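PDB 5KKU: polyketide synthase type I from Bacillus amyloliquefaciens, which probably removes water from carrier-bound polyketide intermediates in the difficidin assembly line, through the N-terminal dehydratase domain that makes up this chain. Local coordinates for residues A[52-57]-A[115-120]; A[69-74]-A[95-100]; A[156-161]-A[191-196]; A[237-242]-A[261-266]. All coordinates share one frame; numbering follows the deposited sequence.

How the contacts relate
The four contacts lie in a dehydratase domain with two predicted hotdog folds in tandem. Contacts 1 and 2 belong to the N-terminal fold, contacts 3 and 4 to the C-terminal one. Along the chain, contact 2 falls between the two segments of contact 1; contacts 3 and 4 then follow in turn. Contacts 1 and 2 have centres 34 Å apart but are linked through neighbouring strands 86-97 and 107-116. A Glu52-Lys191 salt bridge ties contact 1 to contact 3 and so crosses between the folds. Contacts 3 and 4 have centres 16 Å apart and touch where Phe196 packs on Ile237. Contact 3 lies closest to the predicted catalytic pair, His25 and Asp198.

Contact 1. Residues A[52-57]-A[115-120]; sequences ERPIEL and YLQEDA
Leu116 CD2 meets the Arg53 guanidinium obliquely. The Glu56 carboxylate and the Gln117 amide have planes only 23° apart, although their chains cross at about a right angle. The Tyr115 ring turns off the contact and has a cation-pi partner in Arg58. Three backbone bonds join the two segments. Just past the strand pair, Gln117 N gives to Pro54 O at 2.9 Å, from above the carbonyl plane. Within it, Glu56 N gives to Tyr115 O at 3.1 Å, in the carbonyl plane. Tyr115 N gives to Glu56 O at 3.3 Å. Leu116 CD2 is the main apolar tip: it lies 4.0 Å from Ile55 CG2 and also 4.0 Å from Arg53 CB. Ile55 CB sits 3.2 Å from Tyr115 O. Gln117 has CG anti to the backbone N (chi1 172°), and its CB lies 3.4 Å from Pro54 O. Its amide is beside the Pro54 ring, with Gln117 CD 3.9 Å from Pro54 CB. Glu56 CG takes the crowded position (chi1 69°), on the same face as Tyr115. Its carboxylate is held elsewhere by salt bridges, OE1 to Arg226 and OE2 to Arg58, which probably keeps it ionised. Arg53 NH2 bonds to Leu50 O. This is an antiparallel strand pair in the predicted N-terminal hotdog fold, where strand 55-62 begins beside the end of strand 107-116.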
loop_
_atom_site.group_PDB
_atom_site.type_symbol
_atom_site.label_atom_id
_atom_site.label_comp_id
_atom_site.label_asym_id
_atom_site.label_seq_id
_atom_site.Cartn_x
_atom_site.Cartn_y
_atom_site.Cartn_z
ATOM N N GLU A 52 -15.181 4.586 16.816
ATOM C CA GLU A 52 -14.492 3.447 16.266
ATOM C C GLU A 52 -15.765 2.870 15.687
ATOM O O GLU A 52 -16.640 2.445 16.381
ATOM C CB GLU A 52 -13.622 2.722 17.300
ATOM C CG GLU A 52 -12.306 2.211 16.710
ATOM C CD GLU A 52 -11.198 2.094 17.728
ATOM O OE1 GLU A 52 -11.527 2.026 18.917
ATOM O OE2 GLU A 52 -10.005 2.067 17.348
ATOM N N ARG A 53 -15.856 2.855 14.377
ATOM C CA ARG A 53 -17.010 2.301 13.709
ATOM C C ARG A 53 -16.207 1.729 12.576
ATOM O O ARG A 53 -15.338 2.413 12.099
ATOM C CB ARG A 53 -18.086 3.218 13.212
ATOM C CG ARG A 53 -18.948 3.683 14.333
ATOM C CD ARG A 53 -20.079 4.583 13.921
ATOM N NE ARG A 53 -19.665 5.933 14.225
ATOM C CZ ARG A 53 -20.225 7.026 13.741
ATOM N NH1 ARG A 53 -21.265 6.953 12.946
ATOM N NH2 ARG A 53 -19.714 8.184 14.056
ATOM N N PRO A 54 -16.431 0.493 12.154
ATOM C CA PRO A 54 -15.563 0.030 11.069
ATOM C C PRO A 54 -15.799 0.768 9.764
ATOM O O PRO A 54 -16.915 0.984 9.480
ATOM C CB PRO A 54 -15.921 -1.445 10.952
ATOM C CG PRO A 54 -17.321 -1.503 11.295
ATOM C CD PRO A 54 -17.322 -0.707 12.517
ATOM N N ILE A 55 -14.755 1.140 9.031
ATOM C CA ILE A 55 -14.944 1.865 7.781
ATOM C C ILE A 55 -14.041 1.355 6.667
ATOM O O ILE A 55 -13.034 0.693 6.918
ATOM C CB ILE A 55 -14.703 3.375 7.967
ATOM C CG1 ILE A 55 -13.233 3.644 8.296
ATOM C CG2 ILE A 55 -15.608 3.929 9.057
ATOM C CD1 ILE A 55 -12.319 3.593 7.092
ATOM N N GLU A 56 -14.415 1.673 5.432
ATOM C CA GLU A 56 -13.650 1.260 4.266
ATOM C C GLU A 56 -13.315 2.468 3.400
ATOM O O GLU A 56 -13.713 3.593 3.705
ATOM C CB GLU A 56 -14.429 0.227 3.450
ATOM C CG GLU A 56 -15.665 0.785 2.762
ATOM C CD GLU A 56 -16.567 -0.304 2.213
ATOM O OE1 GLU A 56 -16.555 -1.424 2.767
ATOM O OE2 GLU A 56 -17.287 -0.040 1.227
ATOM N N LEU A 57 -12.582 2.227 2.320
ATOM C CA LEU A 57 -12.197 3.265 1.425
ATOM C C LEU A 57 -12.526 2.971 -0.018
ATOM O O LEU A 57 -12.434 1.875 -0.452
ATOM C CB LEU A 57 -10.730 3.596 1.594
ATOM C CG LEU A 57 -10.193 3.724 2.983
ATOM C CD1 LEU A 57 -8.704 3.681 3.005
ATOM C CD2 LEU A 57 -10.674 4.969 3.676
ATOM N N TYR A 115 -16.388 5.439 3.604
ATOM C CA TYR A 115 -17.720 5.000 3.962
ATOM C C TYR A 115 -17.745 4.179 5.218
ATOM O O TYR A 115 -16.790 3.594 5.591
ATOM C CB TYR A 115 -18.294 4.131 2.886
ATOM C CG TYR A 115 -18.579 4.820 1.624
ATOM C CD1 TYR A 115 -17.567 5.229 0.813
ATOM C CD2 TYR A 115 -19.857 5.066 1.237
ATOM C CE1 TYR A 115 -17.823 5.868 -0.346
ATOM C CE2 TYR A 115 -20.132 5.708 0.069
ATOM C CZ TYR A 115 -19.104 6.105 -0.714
ATOM O OH TYR A 115 -19.346 6.749 -1.867
ATOM N N LEU A 116 -18.893 4.104 5.827
ATOM C CA LEU A 116 -18.997 3.255 6.956
ATOM C C LEU A 116 -19.134 1.833 6.416
ATOM O O LEU A 116 -19.784 1.606 5.458
ATOM C CB LEU A 116 -20.171 3.663 7.807
ATOM C CG LEU A 116 -19.983 5.012 8.487
ATOM C CD1 LEU A 116 -21.293 5.738 8.616
ATOM C CD2 LEU A 116 -19.363 4.903 9.849
ATOM N N GLN A 117 -18.475 0.893 7.046
ATOM C CA GLN A 117 -18.556 -0.495 6.626
ATOM C C GLN A 117 -19.673 -1.126 7.425
ATOM O O GLN A 117 -19.797 -0.932 8.605
ATOM C CB GLN A 117 -17.225 -1.151 6.827
ATOM C CG GLN A 117 -17.192 -2.624 6.624
ATOM C CD GLN A 117 -16.183 -3.273 7.539
ATOM O OE1 GLN A 117 -15.093 -2.732 7.816
ATOM N NE2 GLN A 117 -16.565 -4.426 8.062
ATOM N N GLU A 118 -20.484 -1.896 6.742
ATOM C CA GLU A 118 -21.741 -2.467 7.211
ATOM C C GLU A 118 -22.081 -3.747 6.456
ATOM O O GLU A 118 -23.039 -4.443 6.794
ATOM C CB GLU A 118 -22.878 -1.453 7.065
ATOM C CG GLU A 118 -23.036 -0.895 5.661
ATOM C CD GLU A 118 -24.482 -0.852 5.209
ATOM O OE1 GLU A 118 -25.170 0.146 5.511
ATOM O OE2 GLU A 118 -24.932 -1.815 4.554
ATOM N N ASP A 119 -21.291 -4.053 5.433
ATOM C CA ASP A 119 -21.506 -5.250 4.628
ATOM C C ASP A 119 -20.395 -6.271 4.850
ATOM O O ASP A 119 -19.236 -5.908 5.050
ATOM C CB ASP A 119 -21.599 -4.889 3.144
ATOM C CG ASP A 119 -22.929 -4.258 2.780
ATOM O OD1 ASP A 119 -23.920 -5.002 2.627
ATOM O OD2 ASP A 119 -22.983 -3.017 2.649
ATOM N N ALA A 120 -20.757 -7.549 4.813
ATOM C CA ALA A 120 -19.819 -8.595 5.004
ATOM C C ALA A 120 -18.894 -8.810 3.838
ATOM O O ALA A 120 -19.158 -8.408 2.739
ATOM C CB ALA A 120 -20.605 -9.846 5.273
#

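Contact 2. Residues A[69-74]-A[95-100]; sequences SEEFDK and KAKNGT
The backbones meet as an antiparallel pair, with Asp73 and Ala96 hydrogen-bonded to each other and Lys74 facing Lys95 in a non-hydrogen-bonded pair. Asp73 N reaches Ala96 O at 2.9 Å in the carbonyl plane. Ala96 N comes to Asp73 O at 3.2 Å from well above the Asp73 carbonyl plane. The Phe72 ring carries most of the side-chain contact. Its CG stands in the crowded position between the backbone N and the carbonyl carbon (chi1 53°). The Lys95 chain runs across one face of the ring: CG is 3.5 Å from Phe72 CD1, and CE is 3.7 Å from Phe72 CE2. Between them, Lys95 CD makes a CH-pi contact, 3.8 Å from the Phe72 ring centroid. Lys95 NZ lies farther out, at most a weak cation-pi attraction. Ser69 CB lies over the opposite face, toward the rim. Ser69 OG accepts from Glu71 N, forming an ST turn. Lys97 is extended, and its CD lies 3.2 Å from Glu71 O. The Glu71 and Lys97 charges stay beyond salt-bridge range, with OE1 and NZ 4.5 Å apart. Lys97 to Thr100 form a type I' turn. The pair belongs to the hairpin of strands 73-83 and 86-97. Asp73 OD1 accepts from His17 N, Lys74 NZ bonds to Val67 O, and His299 of the C-terminal purification tag meets Phe72 edge-to-face. Strand 9-15 flanks strand 73-83, and strand 107-116 flanks strand 86-97.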
loop_
_atom_site.group_PDB
_atom_site.type_symbol
_atom_site.label_atom_id
_atom_site.label_comp_id
_atom_site.label_asym_id
_atom_site.label_seq_id
_atom_site.Cartn_x
_atom_site.Cartn_y
_atom_site.Cartn_z
ATOM N N SER A 69 14.132 14.062 3.505
ATOM C CA SER A 69 15.510 14.385 3.312
ATOM C C SER A 69 16.210 14.599 4.649
ATOM O O SER A 69 15.573 14.778 5.630
ATOM C CB SER A 69 15.593 15.630 2.453
ATOM O OG SER A 69 16.875 16.131 2.325
ATOM N N GLU A 70 17.527 14.567 4.680
ATOM C CA GLU A 70 18.253 15.057 5.812
ATOM C C GLU A 70 17.926 16.514 6.095
ATOM O O GLU A 70 17.955 16.945 7.212
ATOM C CB GLU A 70 19.725 14.885 5.612
ATOM C CG GLU A 70 20.130 13.449 5.713
ATOM C CD GLU A 70 20.295 12.970 7.134
ATOM O OE1 GLU A 70 20.322 13.828 8.026
ATOM O OE2 GLU A 70 20.416 11.756 7.350
ATOM N N GLU A 71 17.644 17.248 5.033
ATOM C CA GLU A 71 17.352 18.641 5.095
ATOM C C GLU A 71 15.954 18.977 5.590
ATOM O O GLU A 71 15.758 20.044 6.058
ATOM C CB GLU A 71 17.542 19.261 3.738
ATOM C CG GLU A 71 18.925 19.187 3.146
ATOM C CD GLU A 71 20.000 19.573 4.110
ATOM O OE1 GLU A 71 20.037 20.728 4.480
ATOM O OE2 GLU A 71 20.791 18.733 4.525
ATOM N N PHE A 72 14.992 18.076 5.421
ATOM C CA PHE A 72 13.605 18.298 5.840
ATOM C C PHE A 72 12.773 17.073 6.185
ATOM O O PHE A 72 12.882 16.063 5.607
ATOM C CB PHE A 72 12.818 19.145 4.835
ATOM C CG PHE A 72 12.866 18.631 3.453
ATOM C CD1 PHE A 72 12.009 17.666 3.050
ATOM C CD2 PHE A 72 13.808 19.072 2.588
ATOM C CE1 PHE A 72 12.054 17.166 1.794
ATOM C CE2 PHE A 72 13.877 18.583 1.341
ATOM C CZ PHE A 72 12.990 17.632 0.940
ATOM N N ASP A 73 11.888 17.196 7.131
ATOM C CA ASP A 73 10.901 16.178 7.368
ATOM C C ASP A 73 9.625 16.529 6.619
ATOM O O ASP A 73 9.633 17.380 5.774
ATOM C CB ASP A 73 10.617 16.057 8.844
ATOM C CG ASP A 73 11.819 15.686 9.638
ATOM O OD1 ASP A 73 12.641 14.930 9.161
ATOM O OD2 ASP A 73 11.929 16.134 10.748
ATOM N N LYS A 74 8.521 15.893 6.926
ATOM C CA LYS A 74 7.257 16.275 6.356
ATOM C C LYS A 74 6.150 16.327 7.369
ATOM O O LYS A 74 6.085 15.525 8.216
ATOM C CB LYS A 74 6.866 15.361 5.221
ATOM C CG LYS A 74 7.722 15.461 4.021
ATOM C CD LYS A 74 7.608 16.786 3.366
ATOM C CE LYS A 74 7.341 16.582 1.918
ATOM N NZ LYS A 74 8.550 16.230 1.148
ATOM N N LYS A 95 6.918 20.642 3.803
ATOM C CA LYS A 95 8.209 20.481 4.422
ATOM C C LYS A 95 8.192 21.003 5.880
ATOM O O LYS A 95 7.530 21.971 6.181
ATOM C CB LYS A 95 9.285 21.183 3.626
ATOM C CG LYS A 95 9.899 20.439 2.474
ATOM C CD LYS A 95 10.978 21.307 1.830
ATOM C CE LYS A 95 11.284 21.037 0.368
ATOM N NZ LYS A 95 10.178 21.276 -0.566
ATOM N N ALA A 96 8.913 20.359 6.766
ATOM C CA ALA A 96 9.091 20.871 8.107
ATOM C C ALA A 96 10.487 20.595 8.586
ATOM O O ALA A 96 11.167 19.809 8.032
ATOM C CB ALA A 96 8.097 20.258 9.038
ATOM N N LYS A 97 10.892 21.249 9.642
ATOM C CA LYS A 97 12.195 21.047 10.228
ATOM C C LYS A 97 12.149 21.249 11.742
ATOM O O LYS A 97 11.573 22.171 12.221
ATOM C CB LYS A 97 13.219 21.953 9.588
ATOM C CG LYS A 97 14.626 21.445 9.685
ATOM C CD LYS A 97 15.541 22.020 8.626
ATOM C CE LYS A 97 16.967 21.593 8.866
ATOM N NZ LYS A 97 18.004 22.325 8.107
ATOM N N ASN A 98 12.744 20.330 12.467
ATOM C CA ASN A 98 12.736 20.376 13.908
ATOM C C ASN A 98 11.363 20.680 14.495
ATOM O O ASN A 98 11.240 21.543 15.356
ATOM C CB ASN A 98 13.755 21.404 14.381
ATOM C CG ASN A 98 15.179 20.961 14.162
ATOM O OD1 ASN A 98 15.476 19.809 14.249
ATOM N ND2 ASN A 98 16.051 21.882 13.913
ATOM N N GLY A 99 10.357 19.980 13.998
ATOM C CA GLY A 99 9.009 20.065 14.474
ATOM C C GLY A 99 8.130 21.181 13.993
ATOM O O GLY A 99 7.019 21.229 14.343
ATOM N N THR A 100 8.654 22.061 13.176
ATOM C CA THR A 100 7.901 23.174 12.677
ATOM C C THR A 100 7.812 23.201 11.151
ATOM O O THR A 100 8.807 23.148 10.484
ATOM C CB THR A 100 8.490 24.499 13.173
ATOM O OG1 THR A 100 8.474 24.525 14.590
ATOM C CG2 THR A 100 7.718 25.657 12.673
#

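Contact 3. Residues A[156-161]-A[191-196]; sequences GEFMKN and KAHPAF
Segment 156-161 is a loop with helical torsions at 157-159, and it packs on the start of helix 194-200, where Met159 and Ala195 have CA atoms 4.8 Å apart. His193 is the N-cap. Its ND1 accepts from Ala195 N at 3.2 Å, with the donor in the ring plane. Its NE2 is bonded to Ala183 O, so both ring nitrogens are held and the rotation of the ring is fixed. Phe158 has CG anti to the backbone N (chi1 -171°). Its CE1 lies 3.6 Å from His193 CE1, and the two rings meet obliquely with planes at 35°. Ala195 CB points at the loop and comes 3.5 Å from Phe158 O. Met159 curls round this residue, with SD 4.0 Å from Ala195 CB and CE 3.8 Å from Ala195 CA. The Asn161 amide stands steeply against the Phe196 ring, their planes 76° apart. All the touching residues are buried. Met159 also lies about 4 Å, side chain to side chain, from both His25 and Asp198, the predicted catalytic pair, so the contact borders the probable active site. The loop connects strands 153-155 and 162-168, Pro194 touches Thr37 of helix 37-49, and Phe196 and Asn161 both reach Leu177 of strand 172-178.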
loop_
_atom_site.group_PDB
_atom_site.type_symbol
_atom_site.label_atom_id
_atom_site.label_comp_id
_atom_site.label_asym_id
_atom_site.label_seq_id
_atom_site.Cartn_x
_atom_site.Cartn_y
_atom_site.Cartn_z
ATOM N N GLY A 156 14.453 -2.017 2.808
ATOM C CA GLY A 156 15.184 -2.346 4.004
ATOM C C GLY A 156 14.480 -3.238 5.020
ATOM O O GLY A 156 13.400 -3.648 4.804
ATOM N N GLU A 157 15.123 -3.510 6.126
ATOM C CA GLU A 157 14.616 -4.379 7.168
ATOM C C GLU A 157 13.149 -4.280 7.539
ATOM O O GLU A 157 12.474 -5.278 7.518
ATOM C CB GLU A 157 15.524 -4.327 8.390
ATOM C CG GLU A 157 14.971 -4.839 9.691
ATOM C CD GLU A 157 16.033 -5.178 10.732
ATOM O OE1 GLU A 157 17.091 -4.556 10.789
ATOM O OE2 GLU A 157 15.809 -6.088 11.527
ATOM N N PHE A 158 12.694 -3.097 7.864
ATOM C CA PHE A 158 11.356 -2.902 8.236
ATOM C C PHE A 158 10.420 -3.065 7.064
ATOM O O PHE A 158 9.326 -3.457 7.215
ATOM C CB PHE A 158 11.274 -1.473 8.720
ATOM C CG PHE A 158 10.009 -1.099 9.358
ATOM C CD1 PHE A 158 8.939 -0.766 8.626
ATOM C CD2 PHE A 158 9.926 -1.024 10.718
ATOM C CE1 PHE A 158 7.784 -0.401 9.234
ATOM C CE2 PHE A 158 8.782 -0.655 11.336
ATOM C CZ PHE A 158 7.706 -0.334 10.590
ATOM N N MET A 159 10.753 -2.718 5.865
ATOM C CA MET A 159 9.751 -2.888 4.835
ATOM C C MET A 159 9.834 -4.159 4.039
ATOM O O MET A 159 8.935 -4.489 3.329
ATOM C CB MET A 159 9.793 -1.723 3.893
ATOM C CG MET A 159 9.352 -0.455 4.535
ATOM S SD MET A 159 7.649 -0.423 5.030
ATOM C CE MET A 159 6.848 -0.390 3.484
ATOM N N LYS A 160 10.913 -4.880 4.164
ATOM C CA LYS A 160 11.013 -6.070 3.323
ATOM C C LYS A 160 10.418 -7.299 3.998
ATOM O O LYS A 160 10.833 -7.683 5.018
ATOM C CB LYS A 160 12.442 -6.274 2.883
ATOM C CG LYS A 160 12.829 -7.605 2.298
ATOM C CD LYS A 160 14.238 -7.513 1.775
ATOM C CE LYS A 160 14.740 -8.784 1.139
ATOM N NZ LYS A 160 14.411 -8.817 -0.280
ATOM N N ASN A 161 9.361 -7.850 3.431
ATOM C CA ASN A 161 8.707 -9.031 3.962
ATOM C C ASN A 161 9.456 -10.342 3.655
ATOM O O ASN A 161 10.060 -10.472 2.629
ATOM C CB ASN A 161 7.323 -9.204 3.387
ATOM C CG ASN A 161 6.312 -8.163 3.826
ATOM O OD1 ASN A 161 6.599 -7.043 4.059
ATOM N ND2 ASN A 161 5.114 -8.562 3.855
ATOM N N LYS A 191 -2.945 0.043 12.437
ATOM C CA LYS A 191 -4.202 -0.551 12.086
ATOM C C LYS A 191 -4.017 -1.530 10.935
ATOM O O LYS A 191 -4.639 -2.566 10.897
ATOM C CB LYS A 191 -5.173 0.498 11.613
ATOM C CG LYS A 191 -5.804 1.344 12.683
ATOM C CD LYS A 191 -6.710 0.545 13.571
ATOM C CE LYS A 191 -6.971 1.262 14.862
ATOM N NZ LYS A 191 -8.320 1.047 15.405
ATOM N N ALA A 192 -3.124 -1.209 10.013
ATOM C CA ALA A 192 -2.762 -2.079 8.918
ATOM C C ALA A 192 -1.314 -1.692 8.721
ATOM O O ALA A 192 -0.993 -0.566 8.531
ATOM C CB ALA A 192 -3.697 -1.939 7.758
ATOM N N HIS A 193 -0.419 -2.648 8.833
ATOM C CA HIS A 193 0.994 -2.437 8.820
ATOM C C HIS A 193 1.341 -2.090 7.381
ATOM O O HIS A 193 1.066 -2.843 6.488
ATOM C CB HIS A 193 1.739 -3.697 9.267
ATOM C CG HIS A 193 3.128 -3.481 9.793
ATOM N ND1 HIS A 193 4.162 -3.018 9.028
ATOM C CD2 HIS A 193 3.657 -3.741 11.002
ATOM C CE1 HIS A 193 5.259 -2.979 9.748
ATOM N NE2 HIS A 193 4.974 -3.391 10.954
ATOM N N PRO A 194 2.009 -0.975 7.209
ATOM C CA PRO A 194 2.420 -0.511 5.909
ATOM C C PRO A 194 3.308 -1.489 5.191
ATOM O O PRO A 194 3.196 -1.602 4.014
ATOM C CB PRO A 194 3.151 0.761 6.235
ATOM C CG PRO A 194 2.445 1.277 7.382
ATOM C CD PRO A 194 2.091 0.092 8.195
ATOM N N ALA A 195 4.167 -2.179 5.917
ATOM C CA ALA A 195 4.993 -3.206 5.325
ATOM C C ALA A 195 4.165 -4.284 4.654
ATOM O O ALA A 195 4.421 -4.649 3.564
ATOM C CB ALA A 195 5.928 -3.811 6.329
ATOM N N PHE A 196 3.155 -4.776 5.347
ATOM C CA PHE A 196 2.217 -5.707 4.804
ATOM C C PHE A 196 1.485 -5.152 3.587
ATOM O O PHE A 196 1.388 -5.829 2.613
ATOM C CB PHE A 196 1.218 -6.153 5.848
ATOM C CG PHE A 196 1.655 -7.329 6.679
ATOM C CD1 PHE A 196 2.406 -8.343 6.149
ATOM C CD2 PHE A 196 1.271 -7.422 7.984
ATOM C CE1 PHE A 196 2.802 -9.392 6.907
ATOM C CE2 PHE A 196 1.651 -8.468 8.755
ATOM C CZ PHE A 196 2.411 -9.460 8.215
#

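Contact 4. Residues A[237-242]-A[261-266]; sequences IYTYSA and ADFTIY
Asp262 OD1 accepts from Lys278 N of strand 272-283, while Ser241 OG comes 3.8 Å from Asp262 O. Phe263 has CG in the crowded position (chi1 69°). Its CD1 is 4.0 Å from Thr239 CG2, which meets the ring obliquely. Thr264 pairs with Tyr240 through two backbone bonds. Tyr240 N gives to Thr264 O at 2.7 Å, nearly along the C=O axis, and Thr264 N gives back to Tyr240 O at 2.8 Å. This is the antiparallel hairpin of strands 236-248 and 258-266, part of the predicted C-terminal hotdog fold, whose sheet packs against helix 194-200. Ile265 lies on the Phe263 and Thr239 face. Its CG2 is anti to the backbone N and meets Ile237 CD1 at 3.5 Å. Its CG1 lies alongside Thr239, whose OG1 is bonded to Ser200 OG. Tyr266 turns to the other face. Tyr266 N gives to Tyr238 O at 2.7 Å, and its O accepts from Tyr238 N at 2.8 Å. The Tyr266 ring has Thr264 CG2 over one face and Tyr240 CB at its edge, 3.6 Å from CE2. The Tyr240 and Tyr266 side chains run side by side, pointing the same way, to hydroxyls bonded to Glu172 and to Lys124 O respectively.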
loop_
_atom_site.group_PDB
_atom_site.type_symbol
_atom_site.label_atom_id
_atom_site.label_comp_id
_atom_site.label_asym_id
_atom_site.label_seq_id
_atom_site.Cartn_x
_atom_site.Cartn_y
_atom_site.Cartn_z
ATOM N N ILE A 237 0.531 -13.128 7.003
ATOM C CA ILE A 237 -0.630 -13.054 6.149
ATOM C C ILE A 237 -0.495 -13.767 4.825
ATOM O O ILE A 237 0.577 -14.127 4.398
ATOM C CB ILE A 237 -1.074 -11.636 5.866
ATOM C CG1 ILE A 237 -0.013 -10.906 5.071
ATOM C CG2 ILE A 237 -1.420 -10.904 7.136
ATOM C CD1 ILE A 237 -0.448 -9.623 4.462
ATOM N N TYR A 238 -1.602 -13.953 4.156
ATOM C CA TYR A 238 -1.634 -14.651 2.900
ATOM C C TYR A 238 -2.406 -13.881 1.889
ATOM O O TYR A 238 -3.588 -13.895 1.916
ATOM C CB TYR A 238 -2.212 -16.044 3.088
ATOM C CG TYR A 238 -1.456 -16.866 4.079
ATOM C CD1 TYR A 238 -1.647 -16.720 5.417
ATOM C CD2 TYR A 238 -0.561 -17.764 3.665
ATOM C CE1 TYR A 238 -0.933 -17.441 6.296
ATOM C CE2 TYR A 238 0.156 -18.490 4.537
ATOM C CZ TYR A 238 -0.052 -18.346 5.841
ATOM O OH TYR A 238 0.668 -19.077 6.657
ATOM N N THR A 239 -1.695 -13.212 1.022
ATOM C CA THR A 239 -2.253 -12.414 -0.003
ATOM C C THR A 239 -2.623 -13.225 -1.244
ATOM O O THR A 239 -1.794 -13.676 -1.960
ATOM C CB THR A 239 -1.320 -11.225 -0.327
ATOM O OG1 THR A 239 -1.176 -10.405 0.833
ATOM C CG2 THR A 239 -1.883 -10.416 -1.437
ATOM N N TYR A 240 -3.893 -13.397 -1.491
ATOM C CA TYR A 240 -4.349 -14.133 -2.592
ATOM C C TYR A 240 -4.734 -13.230 -3.755
ATOM O O TYR A 240 -5.327 -12.207 -3.560
ATOM C CB TYR A 240 -5.533 -14.947 -2.158
ATOM C CG TYR A 240 -6.275 -15.588 -3.267
ATOM C CD1 TYR A 240 -5.919 -16.816 -3.719
ATOM C CD2 TYR A 240 -7.336 -14.984 -3.838
ATOM C CE1 TYR A 240 -6.566 -17.405 -4.735
ATOM C CE2 TYR A 240 -8.003 -15.576 -4.864
ATOM C CZ TYR A 240 -7.611 -16.798 -5.296
ATOM O OH TYR A 240 -8.220 -17.393 -6.294
ATOM N N SER A 241 -4.418 -13.638 -4.957
ATOM C CA SER A 241 -4.705 -12.898 -6.155
ATOM C C SER A 241 -5.028 -13.846 -7.341
ATOM O O SER A 241 -4.462 -14.881 -7.473
ATOM C CB SER A 241 -3.530 -11.983 -6.417
ATOM O OG SER A 241 -3.548 -11.360 -7.635
ATOM N N ALA A 242 -6.009 -13.481 -8.144
ATOM C CA ALA A 242 -6.414 -14.293 -9.272
ATOM C C ALA A 242 -6.254 -13.652 -10.631
ATOM O O ALA A 242 -6.500 -12.514 -10.835
ATOM C CB ALA A 242 -7.819 -14.766 -9.098
ATOM N N ALA A 261 -5.719 -5.155 -10.843
ATOM C CA ALA A 261 -6.102 -6.427 -10.250
ATOM C C ALA A 261 -6.715 -6.287 -8.871
ATOM O O ALA A 261 -6.565 -5.312 -8.238
ATOM C CB ALA A 261 -4.904 -7.358 -10.170
ATOM N N ASP A 262 -7.323 -7.145 -8.290
ATOM C CA ASP A 262 -7.966 -7.376 -7.016
ATOM C C ASP A 262 -7.085 -8.267 -6.218
ATOM O O ASP A 262 -6.427 -9.113 -6.774
ATOM C CB ASP A 262 -9.270 -8.150 -7.168
ATOM C CG ASP A 262 -10.390 -7.361 -7.798
ATOM O OD1 ASP A 262 -10.315 -6.148 -7.891
ATOM O OD2 ASP A 262 -11.364 -8.012 -8.188
ATOM N N PHE A 263 -6.988 -8.093 -4.929
ATOM C CA PHE A 263 -6.325 -9.063 -4.108
ATOM C C PHE A 263 -7.124 -9.244 -2.854
ATOM O O PHE A 263 -7.858 -8.371 -2.507
ATOM C CB PHE A 263 -4.816 -8.758 -3.858
ATOM C CG PHE A 263 -4.516 -7.555 -2.998
ATOM C CD1 PHE A 263 -4.635 -7.588 -1.633
ATOM C CD2 PHE A 263 -4.050 -6.403 -3.564
ATOM C CE1 PHE A 263 -4.334 -6.490 -0.866
ATOM C CE2 PHE A 263 -3.762 -5.319 -2.803
ATOM C CZ PHE A 263 -3.907 -5.365 -1.449
ATOM N N THR A 264 -6.991 -10.374 -2.183
ATOM C CA THR A 264 -7.595 -10.576 -0.888
ATOM C C THR A 264 -6.549 -11.026 0.088
ATOM O O THR A 264 -5.759 -11.845 -0.238
ATOM C CB THR A 264 -8.718 -11.633 -0.918
ATOM O OG1 THR A 264 -9.651 -11.319 -1.936
ATOM C CG2 THR A 264 -9.395 -11.760 0.434
ATOM N N ILE A 265 -6.563 -10.505 1.295
ATOM C CA ILE A 265 -5.597 -10.874 2.300
ATOM C C ILE A 265 -6.231 -11.803 3.289
ATOM O O ILE A 265 -7.166 -11.444 3.908
ATOM C CB ILE A 265 -4.992 -9.649 3.008
ATOM C CG1 ILE A 265 -4.408 -8.650 2.027
ATOM C CG2 ILE A 265 -3.877 -10.081 3.897
ATOM C CD1 ILE A 265 -3.681 -7.497 2.646
ATOM N N TYR A 266 -5.701 -12.994 3.392
ATOM C CA TYR A 266 -6.168 -14.011 4.311
ATOM C C TYR A 266 -5.288 -14.200 5.534
ATOM O O TYR A 266 -4.135 -13.939 5.460
ATOM C CB TYR A 266 -6.278 -15.330 3.580
ATOM C CG TYR A 266 -7.379 -15.379 2.589
ATOM C CD1 TYR A 266 -8.693 -15.568 2.970
ATOM C CD2 TYR A 266 -7.105 -15.221 1.248
ATOM C CE1 TYR A 266 -9.679 -15.601 2.033
ATOM C CE2 TYR A 266 -8.087 -15.258 0.319
ATOM C CZ TYR A 266 -9.364 -15.431 0.707
ATOM O OH TYR A 266 -10.265 -15.443 -0.261
#